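Flavocytochrome C3 fumarate reductase (Shewanella frigidimarina, PDB 1QO8) catalyses the essentially one-way reduction of fumarate to succinate in vitro, using one FAD and four covalently bound hemes c per subunit. Local coordinates at residues K458-Y463 and L482-S487; E443-S448 and A454-T459. All coordinates share one frame; numbering follows the deposited sequence.

Interaction 1. Residues K458-Y463 and L482-S487; sequences KTVSDY and LNMTQS
V460 and Y463, one turn apart on helix 453-469, are the residues of 458-463 that reach the loop 482-487. At V460 the methyl CG1 stands anti to the backbone N (chi1 179°), and this torsion carries it to the backbone of M484: CG1 lies 3.5 Å from M484 O and 4.1 Å from M484 CB. The two side chains cross at about a right angle, and the methionine side-chain atom that valine meets is CB, at its root.

The side chain of Y463 sets off toward the loop, with CG anti to the backbone N (chi1 -174°), and L482 O sits at the edge of its ring, in the ring plane, 3.6 Å from Y463 CE2. Water 1 occupies the same plane and joins the two residues: it accepts from Y463 OH at 2.6 Å and donates to L482 O, also at 2.6 Å. Around this pair, V381 of strand 381-383, R389, R477 and M480 touch the tyrosine, while L482 turns its own end away onto Q419 and L420 of helix 418-423. N464, the next helix residue, accepts the amide N-H of M484 with its OD1, and D417 OD2 receives those of T485 and Q486.

The contact lies in the flavoprotein-like part, far from the annotated sites, and joins the helix to the irregular chain leading into strand 489-505. With no direct hydrogen bond between the two segments, their fit rests on van der Waals contact of V460 with M484 and on one water that bonds to both the tyrosine hydroxyl and the L482 carbonyl.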
ATOM      1  N   LYS A 458     -27.891 -26.692  24.689  1.00 50.70           N
ATOM      2  CA  LYS A 458     -27.584 -27.807  23.810  1.00 50.96           C
ATOM      3  C   LYS A 458     -26.089 -27.945  23.587  1.00 49.54           C
ATOM      4  O   LYS A 458     -25.525 -29.027  23.435  1.00 47.71           O
ATOM      5  CB  LYS A 458     -28.355 -27.616  22.490  1.00 53.43           C
ATOM      6  CG  LYS A 458     -27.916 -28.678  21.484  1.00 56.65           C
ATOM      7  CD  LYS A 458     -28.536 -28.595  20.112  1.00 60.35           C
ATOM      8  CE  LYS A 458     -28.256 -29.857  19.269  1.00 63.06           C
ATOM      9  NZ  LYS A 458     -28.545 -31.118  20.086  1.00 63.61           N
ATOM     10  N   THR A 459     -25.392 -26.781  23.430  1.00 46.77           N
ATOM     11  CA  THR A 459     -23.946 -26.867  23.262  1.00 45.89           C
ATOM     12  C   THR A 459     -23.259 -27.546  24.455  1.00 43.81           C
ATOM     13  O   THR A 459     -22.368 -28.330  24.226  1.00 41.70           O
ATOM     14  CB  THR A 459     -23.337 -25.447  23.083  1.00 44.14           C
ATOM     15  OG1 THR A 459     -23.897 -25.010  21.836  1.00 46.63           O
ATOM     16  CG2 THR A 459     -21.830 -25.525  23.107  1.00 38.02           C
ATOM     17  N   VAL A 460     -23.568 -27.125  25.655  1.00 43.18           N
ATOM     18  CA  VAL A 460     -23.053 -27.747  26.859  1.00 45.58           C
ATOM     19  C   VAL A 460     -23.375 -29.236  27.002  1.00 45.01           C
ATOM     20  O   VAL A 460     -22.414 -29.976  27.334  1.00 44.94           O
ATOM     21  CB  VAL A 460     -23.587 -26.951  28.063  1.00 46.29           C
ATOM     22  CG1 VAL A 460     -23.067 -27.631  29.333  1.00 47.66           C
ATOM     23  CG2 VAL A 460     -23.055 -25.510  28.037  1.00 48.24           C
ATOM     24  N   SER A 461     -24.607 -29.706  26.747  1.00 46.96           N
ATOM     25  CA  SER A 461     -24.721 -31.214  26.768  1.00 48.93           C
ATOM     26  C   SER A 461     -24.047 -31.872  25.604  1.00 45.97           C
ATOM     27  O   SER A 461     -23.321 -32.885  25.777  1.00 48.02           O
ATOM     28  CB  SER A 461     -26.184 -31.663  26.913  1.00 54.54           C
ATOM     29  OG  SER A 461     -26.858 -31.715  25.669  1.00 62.43           O
ATOM     30  N   ASP A 462     -24.108 -31.312  24.370  1.00 45.84           N
ATOM     31  CA  ASP A 462     -23.305 -31.998  23.332  1.00 44.42           C
ATOM     32  C   ASP A 462     -21.877 -32.004  23.788  1.00 45.65           C
ATOM     33  O   ASP A 462     -21.227 -33.025  23.638  1.00 44.26           O
ATOM     34  CB  ASP A 462     -23.346 -31.242  22.001  1.00 48.74           C
ATOM     35  CG  ASP A 462     -24.695 -31.346  21.301  1.00 52.01           C
ATOM     36  OD1 ASP A 462     -25.517 -32.147  21.822  1.00 50.93           O
ATOM     37  OD2 ASP A 462     -24.875 -30.633  20.282  1.00 52.46           O
ATOM     38  N   TYR A 463     -21.326 -30.783  24.160  1.00 41.49           N
ATOM     39  CA  TYR A 463     -19.857 -30.851  24.346  1.00 38.42           C
ATOM     40  C   TYR A 463     -19.543 -31.747  25.560  1.00 36.50           C
ATOM     41  O   TYR A 463     -18.483 -32.363  25.538  1.00 36.31           O
ATOM     42  CB  TYR A 463     -19.323 -29.425  24.629  1.00 35.32           C
ATOM     43  CG  TYR A 463     -17.819 -29.395  24.686  1.00 32.54           C
ATOM     44  CD1 TYR A 463     -17.071 -29.272  23.539  1.00 34.30           C
ATOM     45  CD2 TYR A 463     -17.156 -29.465  25.866  1.00 35.52           C
ATOM     46  CE1 TYR A 463     -15.682 -29.259  23.487  1.00 34.86           C
ATOM     47  CE2 TYR A 463     -15.743 -29.414  25.905  1.00 33.26           C
ATOM     48  CZ  TYR A 463     -15.065 -29.342  24.753  1.00 33.78           C
ATOM     49  OH  TYR A 463     -13.690 -29.257  24.839  1.00 34.97           O
ATOM     50  N   LEU A 482     -11.989 -30.895  29.730  1.00 41.25           N
ATOM     51  CA  LEU A 482     -12.803 -30.504  30.882  1.00 38.55           C
ATOM     52  C   LEU A 482     -14.128 -30.324  30.209  1.00 40.06           C
ATOM     53  O   LEU A 482     -14.175 -29.766  29.125  1.00 41.48           O
ATOM     54  CB  LEU A 482     -12.379 -29.045  31.375  1.00 43.18           C
ATOM     55  CG  LEU A 482     -11.072 -28.870  32.139  1.00 43.30           C
ATOM     56  CD1 LEU A 482     -10.760 -27.405  32.659  1.00 43.92           C
ATOM     57  CD2 LEU A 482     -11.064 -29.768  33.388  1.00 43.67           C
ATOM     58  N   ASN A 483     -15.185 -30.617  30.882  1.00 39.98           N
ATOM     59  CA  ASN A 483     -16.539 -30.365  30.513  1.00 42.51           C
ATOM     60  C   ASN A 483     -16.988 -29.129  31.294  1.00 41.36           C
ATOM     61  O   ASN A 483     -16.188 -28.554  32.031  1.00 42.86           O
ATOM     62  CB  ASN A 483     -17.278 -31.572  31.167  1.00 48.33           C
ATOM     63  CG  ASN A 483     -16.974 -31.353  32.664  1.00 51.01           C
ATOM     64  OD1 ASN A 483     -15.798 -31.251  33.064  1.00 56.71           O
ATOM     65  ND2 ASN A 483     -17.785 -31.238  33.641  1.00 51.15           N
ATOM     66  N   MET A 484     -18.247 -28.832  31.253  1.00 41.88           N
ATOM     67  CA  MET A 484     -18.867 -27.678  31.866  1.00 43.79           C
ATOM     68  C   MET A 484     -20.024 -28.245  32.697  1.00 45.38           C
ATOM     69  O   MET A 484     -21.149 -28.399  32.205  1.00 45.62           O
ATOM     70  CB  MET A 484     -19.316 -26.702  30.761  1.00 40.68           C
ATOM     71  CG  MET A 484     -18.097 -25.996  30.131  1.00 43.89           C
ATOM     72  SD  MET A 484     -18.552 -24.772  28.861  1.00 42.29           S
ATOM     73  CE  MET A 484     -19.428 -23.635  29.886  1.00 42.14           C
ATOM     74  N   THR A 485     -19.721 -28.575  33.937  1.00 44.82           N
ATOM     75  CA  THR A 485     -20.679 -29.124  34.887  1.00 47.49           C
ATOM     76  C   THR A 485     -20.488 -28.499  36.248  1.00 50.29           C
ATOM     77  O   THR A 485     -21.387 -28.729  37.074  1.00 51.81           O
ATOM     78  CB  THR A 485     -20.374 -30.643  35.120  1.00 46.88           C
ATOM     79  OG1 THR A 485     -18.973 -30.731  35.402  1.00 46.37           O
ATOM     80  CG2 THR A 485     -20.654 -31.494  33.905  1.00 45.97           C
ATOM     81  N   GLN A 486     -19.405 -27.730  36.515  1.00 50.12           N
ATOM     82  CA  GLN A 486     -19.275 -27.209  37.888  1.00 47.66           C
ATOM     83  C   GLN A 486     -19.360 -25.688  37.952  1.00 51.07           C
ATOM     84  O   GLN A 486     -18.684 -24.878  37.262  1.00 46.73           O
ATOM     85  CB  GLN A 486     -17.929 -27.676  38.412  1.00 51.27           C
ATOM     86  CG  GLN A 486     -17.805 -29.214  38.532  1.00 52.17           C
ATOM     87  CD  GLN A 486     -16.500 -29.532  39.239  1.00 53.07           C
ATOM     88  OE1 GLN A 486     -16.015 -28.647  39.955  1.00 53.90           O
ATOM     89  NE2 GLN A 486     -15.922 -30.705  39.050  1.00 52.32           N
ATOM     90  N   SER A 487     -20.319 -25.230  38.718  1.00 49.42           N
ATOM     91  CA  SER A 487     -20.686 -23.828  38.796  1.00 51.35           C
ATOM     92  C   SER A 487     -19.918 -22.885  39.633  1.00 50.71           C
ATOM     93  O   SER A 487     -19.213 -23.644  40.296  1.00 51.56           O
ATOM     94  CB  SER A 487     -22.187 -23.834  39.091  1.00 53.76           C
ATOM     95  OG  SER A 487     -22.576 -23.002  40.128  1.00 56.53           O
TER
HETATM   96  O   HOH W   1     -12.615 -29.036  27.243  1.00 35.04           O

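Interaction 2. Residues E443-S448 and A454-T459; sequences EQLAKS and ADLAKT
With CG anti to the backbone N (chi1 -172°) and a chi2 of 58°, L456 sends its CD2 methyl out from helix 453-469 toward the facing surface of helix 442-448. There CD2 meets A446 CB at 3.8 Å and lies 4.1 Å from A446 CA, so a single methyl rests against both the side chain and the backbone of the alanine. The short side chain is matched by a close backbone approach, since A446 CA and L456 CA are 6.7 Å apart. L445 adds a looser touch, its CD1 being 4.5 Å from L456 CD2.

These are consecutive helices of the flavoprotein-like part, and only a short link, 449-452, separates them, so this is a local pairing of neighbouring helices. M451 from that link also touches L456, while L445 continues onto Y489 and A491 of strand 489-505, so the apolar contact extends to the sheet.

Polar groups lie outside the interface. K447 NZ donates to the anti lone pair of E443 OE2 at 2.5 Å, in a salt bridge one turn along the exposed side of the first helix. On the second helix, D455 OD2 accepts from N388 ND2.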
ATOM      1  N   GLU A 443     -27.944 -21.418  31.924  1.00 53.39           N
ATOM      2  CA  GLU A 443     -28.977 -20.446  31.597  1.00 55.99           C
ATOM      3  C   GLU A 443     -28.813 -19.026  32.114  1.00 54.32           C
ATOM      4  O   GLU A 443     -29.052 -18.039  31.377  1.00 53.21           O
ATOM      5  CB  GLU A 443     -30.307 -21.021  32.177  1.00 59.24           C
ATOM      6  CG  GLU A 443     -31.527 -20.476  31.450  1.00 63.36           C
ATOM      7  CD  GLU A 443     -32.841 -20.839  32.123  1.00 67.76           C
ATOM      8  OE1 GLU A 443     -33.145 -22.026  32.375  1.00 70.37           O
ATOM      9  OE2 GLU A 443     -33.637 -19.934  32.426  1.00 69.75           O
ATOM     10  N   GLN A 444     -28.472 -18.823  33.395  1.00 54.36           N
ATOM     11  CA  GLN A 444     -28.066 -17.484  33.823  1.00 56.41           C
ATOM     12  C   GLN A 444     -26.902 -16.942  32.984  1.00 54.66           C
ATOM     13  O   GLN A 444     -26.926 -15.784  32.598  1.00 54.80           O
ATOM     14  CB  GLN A 444     -27.761 -17.418  35.313  1.00 59.52           C
ATOM     15  CG  GLN A 444     -28.967 -17.678  36.234  1.00 64.95           C
ATOM     16  CD  GLN A 444     -28.508 -18.025  37.646  1.00 67.35           C
ATOM     17  OE1 GLN A 444     -28.676 -17.270  38.612  1.00 70.29           O
ATOM     18  NE2 GLN A 444     -27.816 -19.142  37.833  1.00 68.26           N
ATOM     19  N   LEU A 445     -25.834 -17.679  32.708  1.00 50.52           N
ATOM     20  CA  LEU A 445     -24.711 -17.212  31.906  1.00 49.70           C
ATOM     21  C   LEU A 445     -25.272 -16.751  30.551  1.00 49.10           C
ATOM     22  O   LEU A 445     -24.907 -15.736  29.995  1.00 46.46           O
ATOM     23  CB  LEU A 445     -23.718 -18.353  31.607  1.00 47.00           C
ATOM     24  CG  LEU A 445     -22.219 -18.050  31.455  1.00 47.70           C
ATOM     25  CD1 LEU A 445     -21.514 -18.929  30.446  1.00 40.75           C
ATOM     26  CD2 LEU A 445     -21.805 -16.581  31.386  1.00 41.64           C
ATOM     27  N   ALA A 446     -26.167 -17.562  29.946  1.00 51.13           N
ATOM     28  CA  ALA A 446     -26.715 -17.271  28.627  1.00 51.05           C
ATOM     29  C   ALA A 446     -27.492 -15.953  28.643  1.00 53.96           C
ATOM     30  O   ALA A 446     -27.386 -15.162  27.700  1.00 50.74           O
ATOM     31  CB  ALA A 446     -27.587 -18.418  28.146  1.00 52.21           C
ATOM     32  N   LYS A 447     -28.231 -15.699  29.740  1.00 55.87           N
ATOM     33  CA  LYS A 447     -29.018 -14.481  29.825  1.00 58.39           C
ATOM     34  C   LYS A 447     -28.107 -13.289  30.028  1.00 56.57           C
ATOM     35  O   LYS A 447     -28.254 -12.350  29.266  1.00 55.85           O
ATOM     36  CB  LYS A 447     -30.099 -14.523  30.916  1.00 60.50           C
ATOM     37  CG  LYS A 447     -31.315 -15.283  30.336  1.00 64.93           C
ATOM     38  CD  LYS A 447     -31.892 -16.224  31.381  1.00 68.90           C
ATOM     39  CE  LYS A 447     -33.412 -16.139  31.450  1.00 71.16           C
ATOM     40  NZ  LYS A 447     -33.973 -17.458  31.921  1.00 73.41           N
ATOM     41  N   SER A 448     -27.120 -13.382  30.909  1.00 56.11           N
ATOM     42  CA  SER A 448     -26.122 -12.309  30.995  1.00 55.51           C
ATOM     43  C   SER A 448     -25.444 -11.960  29.680  1.00 52.69           C
ATOM     44  O   SER A 448     -25.177 -10.788  29.407  1.00 50.88           O
ATOM     45  CB  SER A 448     -25.065 -12.724  32.028  1.00 58.17           C
ATOM     46  OG  SER A 448     -25.853 -13.013  33.193  1.00 66.29           O
ATOM     47  N   ALA A 454     -31.619 -22.063  24.845  1.00 56.21           N
ATOM     48  CA  ALA A 454     -31.673 -23.418  24.268  1.00 56.67           C
ATOM     49  C   ALA A 454     -30.460 -23.807  23.446  1.00 56.12           C
ATOM     50  O   ALA A 454     -29.906 -24.932  23.411  1.00 55.30           O
ATOM     51  CB  ALA A 454     -33.001 -23.494  23.509  1.00 55.10           C
ATOM     52  N   ASP A 455     -29.930 -22.851  22.692  1.00 54.54           N
ATOM     53  CA  ASP A 455     -28.678 -23.141  21.954  1.00 52.77           C
ATOM     54  C   ASP A 455     -27.513 -23.372  22.930  1.00 49.43           C
ATOM     55  O   ASP A 455     -26.825 -24.397  22.782  1.00 45.94           O
ATOM     56  CB  ASP A 455     -28.385 -22.072  20.926  1.00 55.55           C
ATOM     57  CG  ASP A 455     -29.417 -21.904  19.850  1.00 58.47           C
ATOM     58  OD1 ASP A 455     -30.644 -22.128  20.007  1.00 62.95           O
ATOM     59  OD2 ASP A 455     -28.994 -21.550  18.725  1.00 59.68           O
ATOM     60  N   LEU A 456     -27.320 -22.534  23.935  1.00 47.22           N
ATOM     61  CA  LEU A 456     -26.191 -22.743  24.846  1.00 48.31           C
ATOM     62  C   LEU A 456     -26.295 -24.071  25.615  1.00 48.32           C
ATOM     63  O   LEU A 456     -25.282 -24.750  25.758  1.00 43.11           O
ATOM     64  CB  LEU A 456     -25.985 -21.652  25.896  1.00 46.71           C
ATOM     65  CG  LEU A 456     -24.706 -21.776  26.726  1.00 46.53           C
ATOM     66  CD1 LEU A 456     -23.405 -21.790  25.897  1.00 46.90           C
ATOM     67  CD2 LEU A 456     -24.615 -20.687  27.758  1.00 48.11           C
ATOM     68  N   ALA A 457     -27.470 -24.344  26.202  1.00 47.79           N
ATOM     69  CA  ALA A 457     -27.707 -25.595  26.908  1.00 49.25           C
ATOM     70  C   ALA A 457     -27.534 -26.807  25.995  1.00 48.66           C
ATOM     71  O   ALA A 457     -26.991 -27.778  26.428  1.00 46.26           O
ATOM     72  CB  ALA A 457     -29.176 -25.679  27.419  1.00 49.76           C
ATOM     73  N   LYS A 458     -27.891 -26.692  24.689  1.00 50.70           N
ATOM     74  CA  LYS A 458     -27.584 -27.807  23.810  1.00 50.96           C
ATOM     75  C   LYS A 458     -26.089 -27.945  23.587  1.00 49.54           C
ATOM     76  O   LYS A 458     -25.525 -29.027  23.435  1.00 47.71           O
ATOM     77  CB  LYS A 458     -28.355 -27.616  22.490  1.00 53.43           C
ATOM     78  CG  LYS A 458     -27.916 -28.678  21.484  1.00 56.65           C
ATOM     79  CD  LYS A 458     -28.536 -28.595  20.112  1.00 60.35           C
ATOM     80  CE  LYS A 458     -28.256 -29.857  19.269  1.00 63.06           C
ATOM     81  NZ  LYS A 458     -28.545 -31.118  20.086  1.00 63.61           N
ATOM     82  N   THR A 459     -25.392 -26.781  23.430  1.00 46.77           N
ATOM     83  CA  THR A 459     -23.946 -26.867  23.262  1.00 45.89           C
ATOM     84  C   THR A 459     -23.259 -27.546  24.455  1.00 43.81           C
ATOM     85  O   THR A 459     -22.368 -28.330  24.226  1.00 41.70           O
ATOM     86  CB  THR A 459     -23.337 -25.447  23.083  1.00 44.14           C
ATOM     87  OG1 THR A 459     -23.897 -25.010  21.836  1.00 46.63           O
ATOM     88  CG2 THR A 459     -21.830 -25.525  23.107  1.00 38.02           C
TER

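In the fold
Helix 453-469 is the element common to both interactions: the two share K458 and T459, and their centres lie about 10 Å apart. Interaction 2 engages the earlier part of the helix and pairs it with its predecessor, helix 442-448; interaction 1 engages the next turn and meets the returning chain ahead of strand 489-505. All the touching residues of interaction 2 are buried, as are those of interaction 1 except L482, which is partly exposed, although the contact centres lie about 35 Å (interaction 2) and about 37 Å (interaction 1) from the chain's centre. Helix against helix is purely apolar and buries 109 Å², whereas helix against loop buries 191 Å² and adds main-chain carbonyls and a bridging water.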